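PDB 5IM3: ribonucleoside-diphosphate reductase from Pseudomonas aeruginosa, which binds the allosteric nucleotide dATP and probably catalyses the reduction of ribonucleoside diphosphates to the deoxyribonucleotide precursors of DNA. Local coordinates for residues Glu690-Tyr695 / Asn765-Ala770. Sequence-based numbering, arbitrary orientation.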
# COMPACT_ATOMS: atom_id res chain seq x y z
N GLU A 690 39.10 -26.43 17.15
CA GLU A 690 40.30 -27.19 16.80
C GLU A 690 40.80 -28.00 17.98
O GLU A 690 41.27 -29.14 17.81
CB GLU A 690 41.39 -26.25 16.29
CG GLU A 690 42.64 -26.95 15.80
CD GLU A 690 43.76 -25.98 15.45
OE1 GLU A 690 43.60 -24.77 15.69
OE2 GLU A 690 44.80 -26.44 14.94
N ALA A 691 40.72 -27.44 19.19
CA ALA A 691 41.17 -28.16 20.38
C ALA A 691 40.24 -29.33 20.69
O ALA A 691 40.70 -30.47 20.86
CB ALA A 691 41.25 -27.20 21.57
N ILE A 692 38.94 -29.07 20.77
CA ILE A 692 37.98 -30.15 21.01
C ILE A 692 38.12 -31.22 19.93
O ILE A 692 38.09 -32.42 20.22
CB ILE A 692 36.55 -29.59 21.07
CG1 ILE A 692 36.42 -28.61 22.24
CG2 ILE A 692 35.53 -30.72 21.21
CD1 ILE A 692 35.09 -27.88 22.30
N SER A 693 38.27 -30.80 18.68
CA SER A 693 38.37 -31.76 17.57
C SER A 693 39.56 -32.69 17.75
O SER A 693 39.44 -33.91 17.59
CB SER A 693 38.47 -31.02 16.25
OG SER A 693 38.90 -31.89 15.23
N TYR A 694 40.72 -32.12 18.07
CA TYR A 694 41.91 -32.93 18.29
C TYR A 694 41.66 -33.98 19.37
O TYR A 694 41.93 -35.17 19.18
CB TYR A 694 43.08 -32.02 18.68
CG TYR A 694 44.43 -32.71 18.72
CD1 TYR A 694 44.84 -33.41 19.85
CD2 TYR A 694 45.30 -32.63 17.64
CE1 TYR A 694 46.07 -34.03 19.89
CE2 TYR A 694 46.54 -33.25 17.68
CZ TYR A 694 46.91 -33.95 18.80
OH TYR A 694 48.14 -34.56 18.85
N TYR A 695 41.11 -33.55 20.51
CA TYR A 695 40.87 -34.46 21.62
C TYR A 695 39.80 -35.49 21.27
O TYR A 695 39.93 -36.67 21.60
CB TYR A 695 40.48 -33.67 22.86
CG TYR A 695 41.57 -32.73 23.32
CD1 TYR A 695 42.90 -33.14 23.31
CD2 TYR A 695 41.29 -31.44 23.74
CE1 TYR A 695 43.91 -32.31 23.71
CE2 TYR A 695 42.30 -30.59 24.14
CZ TYR A 695 43.60 -31.05 24.12
OH TYR A 695 44.61 -30.23 24.51
N ASN A 765 31.88 -40.90 12.65
CA ASN A 765 31.71 -39.47 12.86
C ASN A 765 31.77 -39.20 14.35
O ASN A 765 31.33 -40.03 15.16
CB ASN A 765 30.37 -38.97 12.27
CG ASN A 765 30.36 -38.96 10.75
OD1 ASN A 765 30.61 -37.92 10.13
ND2 ASN A 765 30.07 -40.10 10.14
N ILE A 766 32.33 -38.04 14.72
CA ILE A 766 32.61 -37.71 16.11
C ILE A 766 31.79 -36.52 16.59
O ILE A 766 31.21 -36.55 17.67
CB ILE A 766 34.12 -37.44 16.33
CG1 ILE A 766 35.00 -38.48 15.62
CG2 ILE A 766 34.42 -37.44 17.82
CD1 ILE A 766 34.99 -39.83 16.25
N MET A 767 31.76 -35.45 15.80
CA MET A 767 31.33 -34.14 16.27
C MET A 767 30.12 -33.63 15.51
O MET A 767 30.00 -33.82 14.30
CB MET A 767 32.46 -33.13 16.15
CG MET A 767 33.74 -33.58 16.83
SD MET A 767 35.15 -32.64 16.25
CE MET A 767 34.80 -31.05 17.01
N ALA A 768 29.22 -32.98 16.25
CA ALA A 768 28.07 -32.29 15.68
C ALA A 768 27.53 -31.35 16.74
O ALA A 768 27.38 -31.75 17.90
CB ALA A 768 27.00 -33.28 15.22
N ILE A 769 27.25 -30.11 16.36
CA ILE A 769 26.74 -29.10 17.28
C ILE A 769 25.24 -29.02 17.07
O ILE A 769 24.76 -28.43 16.09
CB ILE A 769 27.42 -27.74 17.09
CG1 ILE A 769 28.93 -27.86 17.32
CG2 ILE A 769 26.83 -26.70 18.04
CD1 ILE A 769 29.70 -26.58 17.03
N ALA A 770 24.49 -29.59 17.99
CA ALA A 770 23.04 -29.63 17.97
C ALA A 770 22.47 -28.62 18.94
O ALA A 770 23.17 -28.12 19.83
CB ALA A 770 22.55 -31.03 18.34
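Met767, which reaches across to Ser693, has its backbone N hydrogen-bonded to OD1 of Asp871, while OD2 of the same carboxylate accepts N of the preceding Ile766, so that one acidic group grips two consecutive amides and fixes the chain at the point where the methionine leaves it. The side chain then crosses to helix 679-707 and bridges a CA-CA separation of 7.5 Å between Met767 and Ser693. Its CG stands anti to the carbonyl carbon (chi1 -54°), and the chain runs nearly extended to the sulfur before chi3 of 71° bends it. This bend lays the SD-CE bond across the CA-CB bond of Ser693, nearly at right angles to it. SD of Met767 is 3.6 Å from CA of Ser693, and CE of Met767 is 3.7 Å from its CB, so sulfur and methyl both rest on the flank of the helix. Ser693 OG stands anti to its own N (chi1 165°) and stays 4.0 Å from SD of Met767; its polar partner is instead Trp869 O, through a weak hydrogen bond. Further along the helix surface, Met767 CE meets Ile692 CG2 at 4.3 Å, a looser apolar touch.

Met689 of the same helix also packs on Met767, Ile662 of strand 659-663 touches both Ile692 and Ile769, and Ile766 and Ala768 pair through their backbones with Leu660 of that strand. The contact thus joins helix 679-707 to a loop hydrogen-bonded to strand 659-663, within the ten-stranded alpha-beta barrel of the enzyme. Across this buried interface the adhesion is therefore dispersive, resting on one thioether and its methyl, whereas the Ser693 hydroxyl and the Met767 amide take their polar partners from Trp869 and Asp871.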